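Local atomic coordinates of putative lipoprotein YerB (Bacillus subtilis, PDB entry 2PSB), a protein that is of unknown function but is a putative membrane-attached lipoprotein that interacts with PcrA. Residues Asn179-Asn191 and Asn195-Phe207. Residues are numbered along the deposited sequence; the frame is centred on the assembly and turned at random.
Sequences NESYNVRVDYGTN and NLVEYNYDKKAEF
The guanidinium of Arg185 carries Glu198 over one face, OE2 sitting above its centre, 3.4 Å from NH1. Because this oxygen lies out of the plane of the N-H groups, the salt bridge is one of charges alone; the carboxylate plane is turned 75° from the guanidinium. CB of Asn183 lies over the opposite face, toward the rim, and the amide of Asn200 stands at the edge. A bend at chi2 (78°) turns the arginine back along the hairpin and puts its guanidinium over the gap between the strands, where NH2 reaches Val184 O (2.9 Å) from above the carbonyl plane. That oxygen also accepts from Tyr199 N, almost straight, at 2.7 Å. Without the guanidinium, as with an alanine here, the Glu198 carboxylate would probably lose its countercharge and Val184 O its second donor.

Strands 183-187 and 196-202 form an antiparallel hairpin, with Val184-Tyr199 and Val186-Val197 as hydrogen-bonded pairs. Beyond Val184-Tyr199, Asn183 OD1 accepts from Tyr201 N (2.8 Å), a job suited to a short amide. On the face opposite Arg185 and Glu198, Val184 CG1 packs on Tyr199 CB (3.8 Å), and Val197 CG2 meets the Tyr188 ring edge; beta-branched valines suit extended strands and pack compactly. Tyr188 OH bonds to Ile297 O and Asn296, Tyr199 OH to Asn296 and Arg210. The chemistry thus divides the hairpin into a largely charged face, with Leu196 beside aliphatic Arg185 CB, and a buried, mainly apolar one against strands 54-59 and 293-298.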
ATOM      1  N   ASN A 179       4.443  16.321 -22.383  1.00 67.01           N
ATOM      2  CA  ASN A 179       5.673  15.539 -22.431  1.00 67.55           C
ATOM      3  C   ASN A 179       6.389  15.634 -21.086  1.00 67.74           C
ATOM      4  O   ASN A 179       5.889  15.129 -20.076  1.00 69.35           O
ATOM      5  CB  ASN A 179       6.578  16.057 -23.556  1.00 66.86           C
ATOM      6  CG  ASN A 179       7.758  15.139 -23.829  1.00 66.06           C
ATOM      7  OD1 ASN A 179       8.549  15.380 -24.740  1.00 62.69           O
ATOM      8  ND2 ASN A 179       7.879  14.079 -23.040  1.00 66.44           N
ATOM      9  N   GLU A 180       7.556  16.278 -21.077  1.00 66.94           N
ATOM     10  CA  GLU A 180       8.340  16.458 -19.854  1.00 65.98           C
ATOM     11  C   GLU A 180       8.597  15.139 -19.116  1.00 64.14           C
ATOM     12  O   GLU A 180       8.024  14.103 -19.462  1.00 64.14           O
ATOM     13  CB  GLU A 180       7.621  17.443 -18.924  1.00 66.96           C
ATOM     14  CG  GLU A 180       7.542  18.888 -19.441  1.00 68.26           C
ATOM     15  CD  GLU A 180       6.956  19.004 -20.843  1.00 69.76           C
ATOM     16  OE1 GLU A 180       5.911  18.374 -21.116  1.00 70.16           O
ATOM     17  OE2 GLU A 180       7.537  19.739 -21.672  1.00 69.30           O
ATOM     18  N   SER A 181       9.467  15.177 -18.105  1.00 61.21           N
ATOM     19  CA  SER A 181       9.785  13.979 -17.324  1.00 58.20           C
ATOM     20  C   SER A 181      10.535  14.303 -16.034  1.00 57.08           C
ATOM     21  O   SER A 181      11.716  14.654 -16.062  1.00 56.59           O
ATOM     22  CB  SER A 181      10.613  12.997 -18.162  1.00 58.22           C
ATOM     23  OG  SER A 181      10.891  11.811 -17.439  1.00 56.32           O
ATOM     24  N   TYR A 182       9.840  14.172 -14.906  1.00 54.88           N
ATOM     25  CA  TYR A 182      10.415  14.439 -13.589  1.00 52.35           C
ATOM     26  C   TYR A 182      10.451  13.184 -12.716  1.00 50.92           C
ATOM     27  O   TYR A 182       9.479  12.427 -12.654  1.00 51.11           O
ATOM     28  CB  TYR A 182       9.603  15.518 -12.871  1.00 52.75           C
ATOM     29  CG  TYR A 182       9.705  16.883 -13.501  1.00 54.37           C
ATOM     30  CD1 TYR A 182      10.752  17.738 -13.176  1.00 54.28           C
ATOM     31  CD2 TYR A 182       8.764  17.313 -14.438  1.00 54.92           C
ATOM     32  CE1 TYR A 182      10.865  18.992 -13.762  1.00 55.42           C
ATOM     33  CE2 TYR A 182       8.865  18.567 -15.038  1.00 55.90           C
ATOM     34  CZ  TYR A 182       9.922  19.402 -14.692  1.00 56.18           C
ATOM     35  OH  TYR A 182      10.046  20.643 -15.269  1.00 54.73           O
ATOM     36  N   ASN A 183      11.577  12.968 -12.045  1.00 48.23           N
ATOM     37  CA  ASN A 183      11.727  11.822 -11.161  1.00 45.51           C
ATOM     38  C   ASN A 183      11.664  12.351  -9.734  1.00 44.45           C
ATOM     39  O   ASN A 183      11.841  13.547  -9.504  1.00 44.36           O
ATOM     40  CB  ASN A 183      13.063  11.117 -11.403  1.00 44.41           C
ATOM     41  CG  ASN A 183      13.194  10.581 -12.820  1.00 45.44           C
ATOM     42  OD1 ASN A 183      12.245  10.033 -13.377  1.00 43.60           O
ATOM     43  ND2 ASN A 183      14.381  10.725 -13.405  1.00 45.75           N
ATOM     44  N   VAL A 184      11.408  11.465  -8.781  1.00 42.86           N
ATOM     45  CA  VAL A 184      11.311  11.865  -7.385  1.00 42.16           C
ATOM     46  C   VAL A 184      11.966  10.873  -6.425  1.00 43.50           C
ATOM     47  O   VAL A 184      12.026   9.670  -6.690  1.00 42.11           O
ATOM     48  CB  VAL A 184       9.829  12.057  -6.967  1.00 42.42           C
ATOM     49  CG1 VAL A 184       9.047  10.774  -7.223  1.00 42.46           C
ATOM     50  CG2 VAL A 184       9.739  12.451  -5.503  1.00 42.06           C
ATOM     51  N   ARG A 185      12.456  11.407  -5.311  1.00 43.82           N
ATOM     52  CA  ARG A 185      13.092  10.627  -4.262  1.00 44.71           C
ATOM     53  C   ARG A 185      12.409  10.963  -2.937  1.00 44.80           C
ATOM     54  O   ARG A 185      11.951  12.083  -2.737  1.00 45.04           O
ATOM     55  CB  ARG A 185      14.586  10.963  -4.163  1.00 46.31           C
ATOM     56  CG  ARG A 185      15.447  10.412  -5.295  1.00 49.89           C
ATOM     57  CD  ARG A 185      15.331  11.218  -6.577  1.00 53.29           C
ATOM     58  NE  ARG A 185      16.106  10.604  -7.656  1.00 56.13           N
ATOM     59  CZ  ARG A 185      15.668   9.611  -8.424  1.00 55.16           C
ATOM     60  NH1 ARG A 185      16.449   9.115  -9.375  1.00 56.93           N
ATOM     61  NH2 ARG A 185      14.444   9.131  -8.260  1.00 54.01           N
ATOM     62  N   VAL A 186      12.345   9.988  -2.037  1.00 44.59           N
ATOM     63  CA  VAL A 186      11.718  10.184  -0.736  1.00 43.17           C
ATOM     64  C   VAL A 186      12.673   9.655   0.321  1.00 42.85           C
ATOM     65  O   VAL A 186      13.067   8.490   0.290  1.00 42.19           O
ATOM     66  CB  VAL A 186      10.378   9.411  -0.630  1.00 42.89           C
ATOM     67  CG1 VAL A 186       9.677   9.738   0.685  1.00 42.27           C
ATOM     68  CG2 VAL A 186       9.487   9.753  -1.820  1.00 40.72           C
ATOM     69  N   ASP A 187      13.061  10.520   1.246  1.00 42.63           N
ATOM     70  CA  ASP A 187      13.968  10.109   2.301  1.00 43.90           C
ATOM     71  C   ASP A 187      13.242   9.995   3.631  1.00 43.99           C
ATOM     72  O   ASP A 187      12.727  10.979   4.154  1.00 41.97           O
ATOM     73  CB  ASP A 187      15.126  11.097   2.425  1.00 45.74           C
ATOM     74  CG  ASP A 187      15.957  10.853   3.659  1.00 46.74           C
ATOM     75  OD1 ASP A 187      16.395   9.700   3.871  1.00 50.08           O
ATOM     76  OD2 ASP A 187      16.173  11.816   4.418  1.00 47.90           O
ATOM     77  N   TYR A 188      13.198   8.779   4.166  1.00 43.65           N
ATOM     78  CA  TYR A 188      12.546   8.525   5.445  1.00 43.98           C
ATOM     79  C   TYR A 188      13.578   8.439   6.556  1.00 44.79           C
ATOM     80  O   TYR A 188      13.262   8.677   7.714  1.00 46.47           O
ATOM     81  CB  TYR A 188      11.760   7.210   5.407  1.00 40.90           C
ATOM     82  CG  TYR A 188      10.442   7.268   4.677  1.00 36.46           C
ATOM     83  CD1 TYR A 188      10.279   6.658   3.432  1.00 34.03           C
ATOM     84  CD2 TYR A 188       9.341   7.899   5.251  1.00 33.31           C
ATOM     85  CE1 TYR A 188       9.038   6.665   2.786  1.00 32.09           C
ATOM     86  CE2 TYR A 188       8.105   7.917   4.616  1.00 29.44           C
ATOM     87  CZ  TYR A 188       7.954   7.298   3.391  1.00 30.33           C
ATOM     88  OH  TYR A 188       6.707   7.284   2.812  1.00 28.86           O
ATOM     89  N   GLY A 189      14.809   8.092   6.199  1.00 47.63           N
ATOM     90  CA  GLY A 189      15.865   7.966   7.189  1.00 50.95           C
ATOM     91  C   GLY A 189      16.145   9.227   7.984  1.00 53.29           C
ATOM     92  O   GLY A 189      15.653  10.303   7.654  1.00 52.79           O
ATOM     93  N   THR A 190      16.935   9.086   9.045  1.00 56.60           N
ATOM     94  CA  THR A 190      17.300  10.218   9.894  1.00 59.90           C
ATOM     95  C   THR A 190      18.823  10.358  10.008  1.00 61.48           C
ATOM     96  O   THR A 190      19.571   9.813   9.194  1.00 62.13           O
ATOM     97  CB  THR A 190      16.714  10.072  11.318  1.00 60.13           C
ATOM     98  OG1 THR A 190      16.938  11.284  12.052  1.00 60.56           O
ATOM     99  CG2 THR A 190      17.381   8.922  12.057  1.00 59.29           C
ATOM    100  N   ASN A 191      19.267  11.086  11.027  1.00 63.16           N
ATOM    101  CA  ASN A 191      20.682  11.328  11.276  1.00 64.44           C
ATOM    102  C   ASN A 191      21.629  10.145  11.087  1.00 64.94           C
ATOM    103  O   ASN A 191      22.668  10.280  10.442  1.00 65.41           O
ATOM    104  CB  ASN A 191      20.861  11.899  12.684  1.00 65.90           C
ATOM    105  CG  ASN A 191      20.540  13.378  12.756  1.00 67.17           C
ATOM    106  OD1 ASN A 191      19.406  13.803  12.509  1.00 65.67           O
ATOM    107  ND2 ASN A 191      21.546  14.176  13.088  1.00 67.83           N
ATOM    108  N   ASN A 195      16.870   5.569   4.762  1.00 49.05           N
ATOM    109  CA  ASN A 195      15.765   4.875   4.110  1.00 45.07           C
ATOM    110  C   ASN A 195      15.382   5.765   2.928  1.00 41.75           C
ATOM    111  O   ASN A 195      14.573   6.682   3.060  1.00 41.40           O
ATOM    112  CB  ASN A 195      14.588   4.722   5.085  1.00 46.77           C
ATOM    113  CG  ASN A 195      13.505   3.779   4.569  1.00 49.42           C
ATOM    114  OD1 ASN A 195      12.531   3.504   5.271  1.00 52.31           O
ATOM    115  ND2 ASN A 195      13.672   3.280   3.347  1.00 46.79           N
ATOM    116  N   LEU A 196      15.989   5.486   1.779  1.00 39.05           N
ATOM    117  CA  LEU A 196      15.772   6.263   0.560  1.00 36.75           C
ATOM    118  C   LEU A 196      14.973   5.514  -0.501  1.00 35.18           C
ATOM    119  O   LEU A 196      15.324   4.400  -0.883  1.00 33.29           O
ATOM    120  CB  LEU A 196      17.125   6.682  -0.032  1.00 37.31           C
ATOM    121  CG  LEU A 196      17.145   7.421  -1.374  1.00 36.40           C
ATOM    122  CD1 LEU A 196      16.538   8.816  -1.216  1.00 34.85           C
ATOM    123  CD2 LEU A 196      18.583   7.515  -1.879  1.00 37.88           C
ATOM    124  N   VAL A 197      13.898   6.147  -0.966  1.00 34.33           N
ATOM    125  CA  VAL A 197      13.028   5.590  -1.996  1.00 33.29           C
ATOM    126  C   VAL A 197      13.095   6.508  -3.219  1.00 34.16           C
ATOM    127  O   VAL A 197      13.071   7.727  -3.085  1.00 32.26           O
ATOM    128  CB  VAL A 197      11.555   5.498  -1.492  1.00 30.37           C
ATOM    129  CG1 VAL A 197      10.659   4.961  -2.595  1.00 27.96           C
ATOM    130  CG2 VAL A 197      11.479   4.579  -0.278  1.00 30.45           C
ATOM    131  N   GLU A 198      13.180   5.924  -4.408  1.00 34.29           N
ATOM    132  CA  GLU A 198      13.267   6.726  -5.622  1.00 35.12           C
ATOM    133  C   GLU A 198      12.326   6.176  -6.680  1.00 34.92           C
ATOM    134  O   GLU A 198      12.142   4.966  -6.795  1.00 36.45           O
ATOM    135  CB  GLU A 198      14.706   6.714  -6.166  1.00 37.36           C
ATOM    136  CG  GLU A 198      15.783   6.601  -5.090  1.00 40.14           C
ATOM    137  CD  GLU A 198      17.196   6.593  -5.661  1.00 42.61           C
ATOM    138  OE1 GLU A 198      18.125   6.097  -4.981  1.00 43.62           O
ATOM    139  OE2 GLU A 198      17.383   7.091  -6.789  1.00 44.41           O
ATOM    140  N   TYR A 199      11.720   7.075  -7.446  1.00 33.43           N
ATOM    141  CA  TYR A 199      10.818   6.669  -8.511  1.00 34.32           C
ATOM    142  C   TYR A 199      11.336   7.303  -9.795  1.00 35.60           C
ATOM    143  O   TYR A 199      11.488   8.522  -9.892  1.00 33.41           O
ATOM    144  CB  TYR A 199       9.373   7.114  -8.217  1.00 31.80           C
ATOM    145  CG  TYR A 199       8.766   6.461  -6.980  1.00 30.26           C
ATOM    146  CD1 TYR A 199       8.849   7.072  -5.729  1.00 26.13           C
ATOM    147  CD2 TYR A 199       8.146   5.211  -7.057  1.00 28.80           C
ATOM    148  CE1 TYR A 199       8.328   6.458  -4.588  1.00 27.09           C
ATOM    149  CE2 TYR A 199       7.625   4.588  -5.912  1.00 26.11           C
ATOM    150  CZ  TYR A 199       7.723   5.218  -4.692  1.00 25.44           C
ATOM    151  OH  TYR A 199       7.234   4.610  -3.564  1.00 27.14           O
ATOM    152  N   ASN A 200      11.619   6.461 -10.779  1.00 36.50           N
ATOM    153  CA  ASN A 200      12.149   6.938 -12.040  1.00 38.04           C
ATOM    154  C   ASN A 200      11.194   6.633 -13.176  1.00 37.02           C
ATOM    155  O   ASN A 200      10.842   5.482 -13.412  1.00 35.07           O
ATOM    156  CB  ASN A 200      13.511   6.293 -12.281  1.00 39.31           C
ATOM    157  CG  ASN A 200      14.425   6.414 -11.072  1.00 40.03           C
ATOM    158  OD1 ASN A 200      14.942   5.415 -10.565  1.00 42.24           O
ATOM    159  ND2 ASN A 200      14.626   7.642 -10.597  1.00 40.57           N
ATOM    160  N   TYR A 201      10.774   7.683 -13.871  1.00 38.14           N
ATOM    161  CA  TYR A 201       9.855   7.547 -14.984  1.00 39.99           C
ATOM    162  C   TYR A 201      10.565   7.007 -16.226  1.00 42.29           C
ATOM    163  O   TYR A 201      11.701   7.377 -16.526  1.00 42.84           O
ATOM    164  CB  TYR A 201       9.213   8.897 -15.303  1.00 38.67           C
ATOM    165  CG  TYR A 201       8.052   8.806 -16.268  1.00 36.57           C
ATOM    166  CD1 TYR A 201       6.925   8.046 -15.954  1.00 34.51           C
ATOM    167  CD2 TYR A 201       8.072   9.483 -17.499  1.00 34.92           C
ATOM    168  CE1 TYR A 201       5.846   7.956 -16.833  1.00 35.70           C
ATOM    169  CE2 TYR A 201       6.990   9.396 -18.386  1.00 35.62           C
ATOM    170  CZ  TYR A 201       5.882   8.630 -18.043  1.00 35.77           C
ATOM    171  OH  TYR A 201       4.812   8.515 -18.907  1.00 36.34           O
ATOM    172  N   ASP A 202       9.880   6.125 -16.942  1.00 43.69           N
ATOM    173  CA  ASP A 202      10.427   5.536 -18.150  1.00 44.75           C
ATOM    174  C   ASP A 202       9.608   6.031 -19.339  1.00 45.73           C
ATOM    175  O   ASP A 202       8.565   5.451 -19.673  1.00 43.44           O
ATOM    176  CB  ASP A 202      10.359   4.013 -18.070  1.00 46.26           C
ATOM    177  CG  ASP A 202      11.146   3.340 -19.172  1.00 48.37           C
ATOM    178  OD1 ASP A 202      12.235   2.814 -18.878  1.00 47.66           O
ATOM    179  OD2 ASP A 202      10.687   3.348 -20.334  1.00 49.91           O
ATOM    180  N   LYS A 203      10.080   7.110 -19.964  1.00 46.50           N
ATOM    181  CA  LYS A 203       9.403   7.704 -21.116  1.00 49.27           C
ATOM    182  C   LYS A 203       8.949   6.628 -22.089  1.00 50.94           C
ATOM    183  O   LYS A 203       7.792   6.610 -22.519  1.00 49.95           O
ATOM    184  CB  LYS A 203      10.332   8.674 -21.849  1.00 49.43           C
ATOM    185  CG  LYS A 203      10.673   9.951 -21.093  1.00 52.46           C
ATOM    186  CD  LYS A 203      11.702  10.787 -21.859  1.00 51.83           C
ATOM    187  CE  LYS A 203      13.090  10.140 -21.850  1.00 55.56           C
ATOM    188  NZ  LYS A 203      13.176   8.821 -22.555  1.00 54.85           N
ATOM    189  N   LYS A 204       9.871   5.733 -22.435  1.00 53.04           N
ATOM    190  CA  LYS A 204       9.565   4.646 -23.356  1.00 55.26           C
ATOM    191  C   LYS A 204       8.430   3.780 -22.833  1.00 54.49           C
ATOM    192  O   LYS A 204       7.353   3.732 -23.424  1.00 54.37           O
ATOM    193  CB  LYS A 204      10.810   3.782 -23.592  1.00 57.30           C
ATOM    194  CG  LYS A 204      11.778   4.334 -24.625  1.00 59.76           C
ATOM    195  CD  LYS A 204      12.248   5.736 -24.273  1.00 62.28           C
ATOM    196  CE  LYS A 204      13.178   6.288 -25.343  1.00 62.10           C
ATOM    197  NZ  LYS A 204      13.634   7.663 -24.995  1.00 64.42           N
ATOM    198  N   ALA A 205       8.685   3.101 -21.717  1.00 54.13           N
ATOM    199  CA  ALA A 205       7.707   2.219 -21.087  1.00 53.34           C
ATOM    200  C   ALA A 205       6.430   2.955 -20.685  1.00 52.43           C
ATOM    201  O   ALA A 205       5.354   2.365 -20.658  1.00 52.95           O
ATOM    202  CB  ALA A 205       8.325   1.550 -19.869  1.00 53.00           C
ATOM    203  N   GLU A 206       6.557   4.241 -20.376  1.00 52.22           N
ATOM    204  CA  GLU A 206       5.417   5.063 -19.985  1.00 51.92           C
ATOM    205  C   GLU A 206       4.963   4.755 -18.559  1.00 50.36           C
ATOM    206  O   GLU A 206       3.776   4.854 -18.232  1.00 51.43           O
ATOM    207  CB  GLU A 206       4.256   4.862 -20.968  1.00 53.35           C
ATOM    208  CG  GLU A 206       4.628   5.154 -22.422  1.00 56.52           C
ATOM    209  CD  GLU A 206       3.427   5.174 -23.349  1.00 57.93           C
ATOM    210  OE1 GLU A 206       2.502   5.976 -23.096  1.00 57.86           O
ATOM    211  OE2 GLU A 206       3.413   4.394 -24.327  1.00 59.24           O
ATOM    212  N   PHE A 207       5.916   4.368 -17.716  1.00 46.88           N
ATOM    213  CA  PHE A 207       5.629   4.073 -16.327  1.00 41.74           C
ATOM    214  C   PHE A 207       6.826   4.377 -15.451  1.00 39.90           C
ATOM    215  O   PHE A 207       7.904   4.728 -15.943  1.00 38.98           O
ATOM    216  CB  PHE A 207       5.182   2.610 -16.136  1.00 40.21           C
ATOM    217  CG  PHE A 207       6.210   1.573 -16.525  1.00 37.69           C
ATOM    218  CD1 PHE A 207       7.487   1.582 -15.973  1.00 37.11           C
ATOM    219  CD2 PHE A 207       5.871   0.545 -17.401  1.00 36.31           C
ATOM    220  CE1 PHE A 207       8.408   0.587 -16.282  1.00 36.61           C
ATOM    221  CE2 PHE A 207       6.782  -0.458 -17.718  1.00 36.66           C
ATOM    222  CZ  PHE A 207       8.057  -0.439 -17.158  1.00 36.14           C
TER